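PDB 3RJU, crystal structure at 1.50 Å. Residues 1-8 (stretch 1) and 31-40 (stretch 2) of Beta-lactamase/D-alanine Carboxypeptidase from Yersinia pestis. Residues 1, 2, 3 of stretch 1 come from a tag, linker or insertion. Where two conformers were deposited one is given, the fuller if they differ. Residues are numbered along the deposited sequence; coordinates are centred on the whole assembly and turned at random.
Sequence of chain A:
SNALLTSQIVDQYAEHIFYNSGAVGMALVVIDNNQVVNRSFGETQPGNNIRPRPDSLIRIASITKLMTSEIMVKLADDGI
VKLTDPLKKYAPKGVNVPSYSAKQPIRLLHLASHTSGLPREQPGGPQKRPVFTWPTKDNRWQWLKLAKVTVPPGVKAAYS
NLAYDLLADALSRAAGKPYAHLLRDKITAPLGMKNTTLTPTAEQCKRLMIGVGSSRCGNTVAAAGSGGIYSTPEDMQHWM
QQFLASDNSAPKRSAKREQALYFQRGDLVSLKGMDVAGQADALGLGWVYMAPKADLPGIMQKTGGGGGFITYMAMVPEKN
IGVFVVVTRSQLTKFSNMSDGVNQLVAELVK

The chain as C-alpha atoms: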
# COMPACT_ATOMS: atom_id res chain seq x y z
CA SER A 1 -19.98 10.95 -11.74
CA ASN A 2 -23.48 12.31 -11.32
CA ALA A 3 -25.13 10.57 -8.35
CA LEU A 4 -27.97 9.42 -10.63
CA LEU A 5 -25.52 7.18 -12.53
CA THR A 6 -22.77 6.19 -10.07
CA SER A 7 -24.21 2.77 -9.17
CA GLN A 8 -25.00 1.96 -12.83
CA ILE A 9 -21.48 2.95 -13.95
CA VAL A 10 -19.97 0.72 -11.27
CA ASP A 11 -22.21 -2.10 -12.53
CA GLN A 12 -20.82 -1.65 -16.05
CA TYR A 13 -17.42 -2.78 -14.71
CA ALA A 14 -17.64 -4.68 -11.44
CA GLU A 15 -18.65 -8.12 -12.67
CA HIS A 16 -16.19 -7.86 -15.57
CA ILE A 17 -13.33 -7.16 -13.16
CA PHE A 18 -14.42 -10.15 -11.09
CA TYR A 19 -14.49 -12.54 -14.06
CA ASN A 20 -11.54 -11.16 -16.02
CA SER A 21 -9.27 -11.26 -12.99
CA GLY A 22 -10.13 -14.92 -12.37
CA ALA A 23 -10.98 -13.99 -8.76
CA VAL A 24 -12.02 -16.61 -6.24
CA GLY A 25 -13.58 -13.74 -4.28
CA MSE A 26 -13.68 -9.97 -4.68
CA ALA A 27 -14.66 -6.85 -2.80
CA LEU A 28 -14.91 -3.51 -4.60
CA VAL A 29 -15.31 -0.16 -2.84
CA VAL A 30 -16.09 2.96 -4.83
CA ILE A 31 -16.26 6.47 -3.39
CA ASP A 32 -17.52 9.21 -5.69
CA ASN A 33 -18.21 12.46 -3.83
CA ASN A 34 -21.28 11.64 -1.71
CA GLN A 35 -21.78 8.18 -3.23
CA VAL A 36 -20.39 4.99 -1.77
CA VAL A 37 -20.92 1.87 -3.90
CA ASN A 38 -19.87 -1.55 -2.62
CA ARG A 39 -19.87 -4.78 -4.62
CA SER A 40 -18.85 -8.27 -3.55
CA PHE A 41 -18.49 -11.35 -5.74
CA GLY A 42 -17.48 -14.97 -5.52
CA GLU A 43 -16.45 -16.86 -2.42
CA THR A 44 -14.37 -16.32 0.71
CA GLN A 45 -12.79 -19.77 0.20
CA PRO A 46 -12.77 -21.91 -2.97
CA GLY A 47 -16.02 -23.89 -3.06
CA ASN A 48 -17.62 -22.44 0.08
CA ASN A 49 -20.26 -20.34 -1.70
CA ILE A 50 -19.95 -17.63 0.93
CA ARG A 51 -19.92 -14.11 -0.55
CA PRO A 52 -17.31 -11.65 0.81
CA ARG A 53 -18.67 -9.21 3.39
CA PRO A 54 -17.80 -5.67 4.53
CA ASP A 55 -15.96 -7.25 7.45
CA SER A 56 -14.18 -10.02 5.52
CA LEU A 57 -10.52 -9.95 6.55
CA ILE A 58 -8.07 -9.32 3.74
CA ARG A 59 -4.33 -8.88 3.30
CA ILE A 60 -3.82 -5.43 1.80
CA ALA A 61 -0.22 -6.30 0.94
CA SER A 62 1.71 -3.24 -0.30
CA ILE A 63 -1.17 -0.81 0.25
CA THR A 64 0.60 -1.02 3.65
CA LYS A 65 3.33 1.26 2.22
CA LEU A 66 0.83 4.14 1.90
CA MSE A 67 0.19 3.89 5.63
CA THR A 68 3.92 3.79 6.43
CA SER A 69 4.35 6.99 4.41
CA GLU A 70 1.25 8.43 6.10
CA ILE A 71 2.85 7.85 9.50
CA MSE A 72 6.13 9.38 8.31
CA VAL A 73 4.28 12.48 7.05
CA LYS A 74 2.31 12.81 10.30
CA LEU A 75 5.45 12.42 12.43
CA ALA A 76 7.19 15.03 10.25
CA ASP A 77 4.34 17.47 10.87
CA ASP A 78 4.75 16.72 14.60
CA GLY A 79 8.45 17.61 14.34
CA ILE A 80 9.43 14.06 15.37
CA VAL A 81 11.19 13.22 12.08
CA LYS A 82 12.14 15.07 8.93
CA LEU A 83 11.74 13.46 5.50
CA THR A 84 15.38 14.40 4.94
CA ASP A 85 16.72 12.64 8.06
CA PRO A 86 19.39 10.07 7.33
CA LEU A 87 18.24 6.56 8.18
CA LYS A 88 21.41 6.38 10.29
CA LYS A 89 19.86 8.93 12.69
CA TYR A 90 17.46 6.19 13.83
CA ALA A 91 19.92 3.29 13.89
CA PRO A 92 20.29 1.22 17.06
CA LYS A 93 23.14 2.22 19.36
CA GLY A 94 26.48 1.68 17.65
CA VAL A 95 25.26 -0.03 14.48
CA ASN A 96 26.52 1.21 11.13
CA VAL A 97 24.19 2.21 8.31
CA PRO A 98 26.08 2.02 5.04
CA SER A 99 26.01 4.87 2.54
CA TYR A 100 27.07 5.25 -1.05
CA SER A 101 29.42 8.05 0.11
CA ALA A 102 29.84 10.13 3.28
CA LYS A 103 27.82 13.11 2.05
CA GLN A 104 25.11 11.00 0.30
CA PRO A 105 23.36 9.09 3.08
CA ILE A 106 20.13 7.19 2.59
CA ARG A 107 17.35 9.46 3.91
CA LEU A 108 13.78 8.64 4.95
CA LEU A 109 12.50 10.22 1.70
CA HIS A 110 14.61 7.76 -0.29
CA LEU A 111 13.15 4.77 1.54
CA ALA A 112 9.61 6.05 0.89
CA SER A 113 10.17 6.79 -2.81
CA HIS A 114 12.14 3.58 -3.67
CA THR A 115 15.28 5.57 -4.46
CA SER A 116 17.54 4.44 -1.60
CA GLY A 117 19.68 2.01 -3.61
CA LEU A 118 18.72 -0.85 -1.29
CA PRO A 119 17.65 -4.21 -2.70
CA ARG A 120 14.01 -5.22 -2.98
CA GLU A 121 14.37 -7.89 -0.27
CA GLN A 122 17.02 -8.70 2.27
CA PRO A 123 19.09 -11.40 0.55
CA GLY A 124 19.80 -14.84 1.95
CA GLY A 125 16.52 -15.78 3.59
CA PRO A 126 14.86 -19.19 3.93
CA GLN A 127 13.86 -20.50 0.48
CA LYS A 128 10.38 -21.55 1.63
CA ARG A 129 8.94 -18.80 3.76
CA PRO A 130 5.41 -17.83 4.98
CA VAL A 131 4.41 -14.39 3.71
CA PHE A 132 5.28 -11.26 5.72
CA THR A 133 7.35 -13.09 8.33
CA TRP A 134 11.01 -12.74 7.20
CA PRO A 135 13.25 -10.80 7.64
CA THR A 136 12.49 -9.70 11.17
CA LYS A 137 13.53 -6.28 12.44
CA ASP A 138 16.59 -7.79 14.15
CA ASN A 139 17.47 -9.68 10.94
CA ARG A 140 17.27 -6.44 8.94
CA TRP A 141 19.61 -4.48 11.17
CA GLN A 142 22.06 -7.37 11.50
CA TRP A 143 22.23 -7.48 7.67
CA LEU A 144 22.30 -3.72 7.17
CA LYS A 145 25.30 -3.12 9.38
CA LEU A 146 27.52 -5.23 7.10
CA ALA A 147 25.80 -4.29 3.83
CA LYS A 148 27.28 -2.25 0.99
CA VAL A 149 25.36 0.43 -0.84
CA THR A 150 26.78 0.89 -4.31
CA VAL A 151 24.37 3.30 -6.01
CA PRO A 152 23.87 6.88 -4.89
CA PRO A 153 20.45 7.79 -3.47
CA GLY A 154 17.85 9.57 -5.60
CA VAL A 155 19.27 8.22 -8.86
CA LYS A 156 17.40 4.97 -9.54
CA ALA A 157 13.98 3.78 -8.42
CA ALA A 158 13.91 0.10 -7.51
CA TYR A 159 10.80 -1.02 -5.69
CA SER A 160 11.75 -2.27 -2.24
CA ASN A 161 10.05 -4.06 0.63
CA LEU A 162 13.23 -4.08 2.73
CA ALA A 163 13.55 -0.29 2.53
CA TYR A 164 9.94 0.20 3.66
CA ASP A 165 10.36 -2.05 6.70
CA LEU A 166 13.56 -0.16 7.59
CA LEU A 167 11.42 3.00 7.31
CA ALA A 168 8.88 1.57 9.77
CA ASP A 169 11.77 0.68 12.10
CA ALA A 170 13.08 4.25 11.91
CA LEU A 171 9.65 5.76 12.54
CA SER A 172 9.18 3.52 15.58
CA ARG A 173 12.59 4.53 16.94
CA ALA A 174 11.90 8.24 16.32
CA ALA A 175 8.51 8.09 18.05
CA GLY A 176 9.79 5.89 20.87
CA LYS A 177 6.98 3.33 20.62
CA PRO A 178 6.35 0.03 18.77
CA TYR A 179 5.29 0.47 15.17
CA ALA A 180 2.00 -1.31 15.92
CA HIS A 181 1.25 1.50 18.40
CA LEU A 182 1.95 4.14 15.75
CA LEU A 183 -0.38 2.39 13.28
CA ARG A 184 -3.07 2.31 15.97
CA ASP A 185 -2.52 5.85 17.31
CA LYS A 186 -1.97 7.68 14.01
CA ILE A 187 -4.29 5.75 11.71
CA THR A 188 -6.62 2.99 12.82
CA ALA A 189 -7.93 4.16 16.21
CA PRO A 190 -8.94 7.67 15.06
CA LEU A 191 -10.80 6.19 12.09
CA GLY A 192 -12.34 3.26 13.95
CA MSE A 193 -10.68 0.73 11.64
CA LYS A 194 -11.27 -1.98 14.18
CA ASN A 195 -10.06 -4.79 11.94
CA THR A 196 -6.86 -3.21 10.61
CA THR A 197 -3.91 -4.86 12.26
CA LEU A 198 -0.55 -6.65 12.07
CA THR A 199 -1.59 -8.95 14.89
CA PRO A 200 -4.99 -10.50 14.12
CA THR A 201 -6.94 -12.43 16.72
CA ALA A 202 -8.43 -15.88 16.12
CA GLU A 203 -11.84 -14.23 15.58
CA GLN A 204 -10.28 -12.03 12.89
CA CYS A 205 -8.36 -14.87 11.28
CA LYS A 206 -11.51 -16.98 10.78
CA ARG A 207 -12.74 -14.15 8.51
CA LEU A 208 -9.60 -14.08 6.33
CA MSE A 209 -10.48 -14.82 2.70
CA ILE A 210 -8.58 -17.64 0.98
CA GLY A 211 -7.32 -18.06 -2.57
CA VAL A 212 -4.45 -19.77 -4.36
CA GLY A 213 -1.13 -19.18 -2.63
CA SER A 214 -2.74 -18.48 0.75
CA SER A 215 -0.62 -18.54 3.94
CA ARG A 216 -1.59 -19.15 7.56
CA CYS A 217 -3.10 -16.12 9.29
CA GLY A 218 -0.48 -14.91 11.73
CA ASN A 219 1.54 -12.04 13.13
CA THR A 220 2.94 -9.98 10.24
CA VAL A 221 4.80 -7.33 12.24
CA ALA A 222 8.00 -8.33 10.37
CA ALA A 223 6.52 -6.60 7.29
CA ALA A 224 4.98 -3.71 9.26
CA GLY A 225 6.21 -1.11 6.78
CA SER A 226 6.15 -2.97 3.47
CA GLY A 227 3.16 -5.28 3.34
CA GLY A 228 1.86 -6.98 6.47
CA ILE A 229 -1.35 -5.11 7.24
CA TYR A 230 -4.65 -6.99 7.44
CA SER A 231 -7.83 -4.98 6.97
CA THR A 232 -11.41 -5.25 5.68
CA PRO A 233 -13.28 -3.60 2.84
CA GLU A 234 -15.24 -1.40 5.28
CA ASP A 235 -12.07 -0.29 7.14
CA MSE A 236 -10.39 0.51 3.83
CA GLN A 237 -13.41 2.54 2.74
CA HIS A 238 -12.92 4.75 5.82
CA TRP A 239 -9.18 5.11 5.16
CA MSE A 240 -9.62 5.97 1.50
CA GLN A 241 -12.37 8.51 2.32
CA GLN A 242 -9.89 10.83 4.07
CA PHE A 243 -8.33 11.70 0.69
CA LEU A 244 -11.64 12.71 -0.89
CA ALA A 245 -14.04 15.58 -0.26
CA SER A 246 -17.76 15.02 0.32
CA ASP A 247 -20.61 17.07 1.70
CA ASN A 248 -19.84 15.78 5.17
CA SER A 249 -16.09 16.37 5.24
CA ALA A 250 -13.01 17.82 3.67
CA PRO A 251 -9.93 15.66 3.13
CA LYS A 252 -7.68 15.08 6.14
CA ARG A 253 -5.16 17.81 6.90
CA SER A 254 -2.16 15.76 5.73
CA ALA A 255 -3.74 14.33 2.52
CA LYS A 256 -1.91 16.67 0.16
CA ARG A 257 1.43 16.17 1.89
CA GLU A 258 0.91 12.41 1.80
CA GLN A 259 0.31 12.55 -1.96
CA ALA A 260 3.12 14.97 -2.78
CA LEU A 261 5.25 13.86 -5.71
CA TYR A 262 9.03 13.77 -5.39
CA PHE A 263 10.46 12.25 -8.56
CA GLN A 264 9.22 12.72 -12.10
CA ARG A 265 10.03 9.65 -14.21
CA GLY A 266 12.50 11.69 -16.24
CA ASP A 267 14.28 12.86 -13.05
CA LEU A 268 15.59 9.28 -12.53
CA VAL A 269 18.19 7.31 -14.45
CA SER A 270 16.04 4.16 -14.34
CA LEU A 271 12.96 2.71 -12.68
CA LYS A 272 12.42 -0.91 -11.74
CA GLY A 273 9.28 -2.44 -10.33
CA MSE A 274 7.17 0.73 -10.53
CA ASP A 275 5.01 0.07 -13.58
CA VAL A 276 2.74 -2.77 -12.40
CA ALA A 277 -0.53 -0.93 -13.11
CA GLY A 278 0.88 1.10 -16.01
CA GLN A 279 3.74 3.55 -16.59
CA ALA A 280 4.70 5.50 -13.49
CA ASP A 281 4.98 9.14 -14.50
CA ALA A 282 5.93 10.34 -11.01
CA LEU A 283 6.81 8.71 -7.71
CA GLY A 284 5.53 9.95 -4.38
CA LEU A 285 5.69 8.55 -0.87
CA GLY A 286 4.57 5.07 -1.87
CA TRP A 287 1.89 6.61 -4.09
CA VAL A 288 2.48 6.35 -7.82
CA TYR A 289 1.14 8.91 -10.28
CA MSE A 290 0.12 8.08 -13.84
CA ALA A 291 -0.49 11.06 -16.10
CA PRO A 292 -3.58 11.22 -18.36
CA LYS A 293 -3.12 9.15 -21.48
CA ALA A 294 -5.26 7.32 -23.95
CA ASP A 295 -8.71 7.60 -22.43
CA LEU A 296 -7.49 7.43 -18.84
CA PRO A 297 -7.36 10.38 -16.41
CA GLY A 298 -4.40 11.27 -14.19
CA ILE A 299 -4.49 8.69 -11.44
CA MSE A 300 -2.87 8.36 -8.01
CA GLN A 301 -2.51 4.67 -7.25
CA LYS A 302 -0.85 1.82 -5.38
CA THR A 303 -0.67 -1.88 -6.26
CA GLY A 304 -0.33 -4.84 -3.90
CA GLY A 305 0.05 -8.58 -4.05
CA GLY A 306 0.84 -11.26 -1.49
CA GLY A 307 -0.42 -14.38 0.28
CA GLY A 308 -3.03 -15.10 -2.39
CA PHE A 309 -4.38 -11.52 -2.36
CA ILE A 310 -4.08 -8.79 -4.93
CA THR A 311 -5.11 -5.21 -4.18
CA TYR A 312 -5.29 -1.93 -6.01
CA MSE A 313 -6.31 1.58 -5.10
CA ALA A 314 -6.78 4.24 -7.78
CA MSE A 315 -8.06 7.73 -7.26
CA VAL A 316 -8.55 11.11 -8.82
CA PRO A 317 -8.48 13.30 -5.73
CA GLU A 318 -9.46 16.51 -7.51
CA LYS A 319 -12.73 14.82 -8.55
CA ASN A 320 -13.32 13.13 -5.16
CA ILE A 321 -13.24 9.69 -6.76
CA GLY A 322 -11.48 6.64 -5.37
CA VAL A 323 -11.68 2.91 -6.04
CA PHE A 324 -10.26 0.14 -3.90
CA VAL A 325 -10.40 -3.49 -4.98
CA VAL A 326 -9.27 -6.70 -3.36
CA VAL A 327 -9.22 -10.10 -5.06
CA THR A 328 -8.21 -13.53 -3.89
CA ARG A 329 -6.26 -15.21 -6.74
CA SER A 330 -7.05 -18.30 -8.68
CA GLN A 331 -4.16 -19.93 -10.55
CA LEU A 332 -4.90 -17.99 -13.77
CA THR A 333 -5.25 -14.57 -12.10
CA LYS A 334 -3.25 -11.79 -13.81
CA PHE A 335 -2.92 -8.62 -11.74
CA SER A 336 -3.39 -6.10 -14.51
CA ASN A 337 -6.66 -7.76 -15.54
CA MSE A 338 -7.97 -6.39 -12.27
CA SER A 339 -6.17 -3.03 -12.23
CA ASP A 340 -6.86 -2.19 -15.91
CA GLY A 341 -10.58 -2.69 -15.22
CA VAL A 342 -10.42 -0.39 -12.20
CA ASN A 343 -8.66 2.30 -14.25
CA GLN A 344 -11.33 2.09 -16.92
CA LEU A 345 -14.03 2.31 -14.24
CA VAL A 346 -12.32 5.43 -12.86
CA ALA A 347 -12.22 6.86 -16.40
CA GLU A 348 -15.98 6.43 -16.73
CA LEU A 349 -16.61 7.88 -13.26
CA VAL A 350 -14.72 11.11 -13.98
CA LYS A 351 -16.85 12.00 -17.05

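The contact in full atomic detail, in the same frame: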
# COMPACT_ATOMS: atom_id res chain seq x y z
N SER A 1 -18.74 11.24 -11.02
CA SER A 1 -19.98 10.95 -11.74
C SER A 1 -21.16 11.67 -11.10
O SER A 1 -21.09 12.13 -9.95
CB SER A 1 -20.26 9.45 -11.76
OG SER A 1 -20.51 8.96 -10.44
N ASN A 2 -22.24 11.79 -11.86
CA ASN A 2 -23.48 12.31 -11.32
C ASN A 2 -24.08 11.20 -10.45
O ASN A 2 -24.10 10.03 -10.86
CB ASN A 2 -24.42 12.65 -12.48
CG ASN A 2 -25.68 13.37 -12.02
OD1 ASN A 2 -26.53 12.79 -11.34
ND2 ASN A 2 -25.81 14.63 -12.42
N ALA A 3 -24.56 11.56 -9.26
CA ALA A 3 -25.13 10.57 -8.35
C ALA A 3 -26.22 9.69 -8.97
O ALA A 3 -26.44 8.55 -8.52
CB ALA A 3 -25.67 11.25 -7.10
N LEU A 4 -26.93 10.21 -9.97
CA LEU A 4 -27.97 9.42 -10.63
C LEU A 4 -27.41 8.19 -11.35
O LEU A 4 -28.16 7.23 -11.58
CB LEU A 4 -28.72 10.28 -11.64
CG LEU A 4 -29.62 11.37 -11.06
CD1 LEU A 4 -30.08 12.31 -12.16
CD2 LEU A 4 -30.82 10.75 -10.33
N LEU A 5 -26.13 8.23 -11.72
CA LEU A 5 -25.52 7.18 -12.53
C LEU A 5 -24.39 6.38 -11.85
O LEU A 5 -23.93 5.38 -12.39
CB LEU A 5 -24.96 7.76 -13.83
CG LEU A 5 -25.90 8.56 -14.74
CD1 LEU A 5 -25.17 8.97 -16.02
CD2 LEU A 5 -27.15 7.76 -15.09
N THR A 6 -23.95 6.81 -10.66
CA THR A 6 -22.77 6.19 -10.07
C THR A 6 -22.87 4.67 -9.96
O THR A 6 -21.97 3.96 -10.36
CB THR A 6 -22.51 6.76 -8.67
OG1 THR A 6 -22.55 8.20 -8.73
CG2 THR A 6 -21.15 6.32 -8.15
N SER A 7 -23.97 4.20 -9.37
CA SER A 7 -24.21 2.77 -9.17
C SER A 7 -24.22 2.02 -10.53
O SER A 7 -23.62 0.95 -10.69
CB SER A 7 -25.55 2.62 -8.46
OG SER A 7 -25.83 1.26 -8.25
N GLN A 8 -24.93 2.58 -11.50
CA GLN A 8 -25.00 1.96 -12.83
C GLN A 8 -23.63 1.92 -13.54
O GLN A 8 -23.31 0.95 -14.25
CB GLN A 8 -26.08 2.63 -13.70
CG GLN A 8 -27.54 2.36 -13.27
CD GLN A 8 -27.99 3.19 -12.07
OE1 GLN A 8 -27.27 4.06 -11.59
NE2 GLN A 8 -29.21 2.92 -11.59
N ILE A 31 -15.82 5.22 -3.99
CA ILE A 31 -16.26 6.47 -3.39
C ILE A 31 -16.27 7.51 -4.48
O ILE A 31 -15.27 7.70 -5.15
CB ILE A 31 -15.34 6.94 -2.25
CG1 ILE A 31 -15.35 5.94 -1.10
CG2 ILE A 31 -15.78 8.34 -1.76
CD1 ILE A 31 -14.32 6.19 0.01
N ASP A 32 -17.40 8.18 -4.66
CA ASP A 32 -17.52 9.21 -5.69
C ASP A 32 -18.31 10.35 -5.07
O ASP A 32 -19.54 10.31 -5.02
CB ASP A 32 -18.21 8.64 -6.92
CG ASP A 32 -18.28 9.63 -8.08
OD1 ASP A 32 -18.31 10.86 -7.84
OD2 ASP A 32 -18.33 9.16 -9.24
N ASN A 33 -17.59 11.36 -4.57
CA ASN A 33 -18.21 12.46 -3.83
C ASN A 33 -19.10 11.91 -2.71
O ASN A 33 -18.59 11.29 -1.77
CB ASN A 33 -18.98 13.39 -4.77
CG ASN A 33 -19.34 14.72 -4.12
OD1 ASN A 33 -18.79 15.11 -3.08
ND2 ASN A 33 -20.28 15.44 -4.73
N ASN A 34 -20.41 12.12 -2.79
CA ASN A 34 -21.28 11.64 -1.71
C ASN A 34 -21.73 10.19 -1.84
O ASN A 34 -22.43 9.67 -0.97
CB ASN A 34 -22.50 12.54 -1.56
CG ASN A 34 -22.11 13.94 -1.21
OD1 ASN A 34 -21.43 14.17 -0.22
ND2 ASN A 34 -22.51 14.89 -2.05
N GLN A 35 -21.33 9.54 -2.93
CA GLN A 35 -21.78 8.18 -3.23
C GLN A 35 -20.75 7.18 -2.75
O GLN A 35 -19.55 7.34 -2.99
CB GLN A 35 -21.98 7.98 -4.73
CG GLN A 35 -22.94 8.95 -5.37
CD GLN A 35 -24.20 9.11 -4.57
OE1 GLN A 35 -24.95 8.16 -4.38
NE2 GLN A 35 -24.43 10.32 -4.07
N VAL A 36 -21.22 6.15 -2.06
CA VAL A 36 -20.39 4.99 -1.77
C VAL A 36 -21.08 3.76 -2.37
O VAL A 36 -22.23 3.47 -2.05
CB VAL A 36 -20.18 4.79 -0.26
CG1 VAL A 36 -19.42 3.47 0.01
CG2 VAL A 36 -19.44 5.99 0.33
N VAL A 37 -20.36 3.05 -3.24
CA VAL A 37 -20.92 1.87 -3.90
C VAL A 37 -20.01 0.70 -3.57
O VAL A 37 -18.80 0.74 -3.80
CB VAL A 37 -21.02 2.04 -5.43
CG1 VAL A 37 -21.63 0.79 -6.08
CG2 VAL A 37 -21.86 3.27 -5.78
N ASN A 38 -20.59 -0.33 -2.96
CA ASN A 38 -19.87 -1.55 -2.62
C ASN A 38 -20.38 -2.72 -3.44
O ASN A 38 -21.60 -2.85 -3.62
CB ASN A 38 -20.06 -1.88 -1.14
CG ASN A 38 -19.30 -0.94 -0.24
OD1 ASN A 38 -18.07 -0.94 -0.23
ND2 ASN A 38 -20.02 -0.13 0.53
N ARG A 39 -19.48 -3.55 -3.93
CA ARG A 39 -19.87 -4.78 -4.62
C ARG A 39 -18.98 -5.91 -4.11
O ARG A 39 -17.79 -5.70 -3.82
CB ARG A 39 -19.72 -4.66 -6.15
CG ARG A 39 -20.61 -3.60 -6.80
CD ARG A 39 -22.09 -3.94 -6.64
NE ARG A 39 -22.93 -3.00 -7.38
CZ ARG A 39 -23.67 -2.06 -6.82
NH1 ARG A 39 -23.68 -1.94 -5.50
NH2 ARG A 39 -24.41 -1.25 -7.57
N SER A 40 -19.58 -7.09 -3.96
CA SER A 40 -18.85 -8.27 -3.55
C SER A 40 -19.23 -9.42 -4.48
O SER A 40 -20.40 -9.55 -4.86
CB SER A 40 -19.20 -8.68 -2.11
OG SER A 40 -18.90 -7.64 -1.21
O HOH W 1 -21.18 11.48 -7.25

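The N-terminal segment of the chain (residues 1-8), whose first three residues derive from a tag, packs against a β-hairpin (residues 31-40), and the two together bury 355 Å². Stretch 2 enters in a strand that began earlier in the chain; I31 points its CA-to-CB bond away from the segment and takes no part in the contact. D32, next along, turns toward it and is the polar anchor. Its side chain, chi1 t, extends to the chain terminus, where the charged amino group of the tag residue S1 forms a salt bridge: S1 N lies 2.8 Å from D32 OD2, with a weak hydrogen bond of 3.2 Å from S1 N to D32 OD1. The S1 hydroxyl, held in the p rotamer, adds a very short hydrogen bond of 2.5 Å from S1 OG to D32 OD2, so amine and hydroxyl of one residue converge on the same carboxylate oxygen. In the crystallized chain the buried carboxylate of D32 is met by the ammonium of the tag residue S1. Water 1 ties the pair together again: its oxygen lies 2.8 Å from S1 O and 3.0 Å from D32 OD1. The methylene of D32 also serves the apolar side of the contact, with D32 CB 3.9 Å from T6 CG2.

A type II' turn from D32 to Q35 then reverses the chain, carrying N33 and N34 past the segment without significant contact. It is closed by paired backbone hydrogen bonds, D32 N to Q35 O at 2.8 Å and Q35 N to D32 O at 2.9 Å. N33 occupies the first inner position of the turn with phi/psi of 51/-114°.

Q35 points back toward stretch 1. Its side chain folds through m, m and a chi3 of -62°, so that it lies along A3 and T6: Q35 NE2 comes within 3.4 Å of CB of the tag residue A3, and Q35 CG within 3.5 Å of T6 OG1. These are packing contacts, in which the long, flexible glutamine covers a small methyl and the flank of the threonine.

Strand alternation turns V36 away and brings V37 toward the segment. V37 is buried, and its CG2 meets T6 CG2 at 3.9 Å and S7 CA at 4.2 Å, a compact branched side chain packed against T6 and S7. T6, buried and pointing toward the hairpin with chi1 m, thus packs its methyl against both D32 and V37, while its OG1 lies 2.8 Å from S1 OG.

N38 makes no contact through its side chain, but its carbonyl helps position the next residue: R39 NH1 donates to N38 O at 2.9 Å. R39 then reaches to S7, whose chi1 is t, and R39 NH2 makes a weak hydrogen bond of 3.0 Å to S7 OG, which sits at the guanidinium edge near its plane. S40 lies beyond reach.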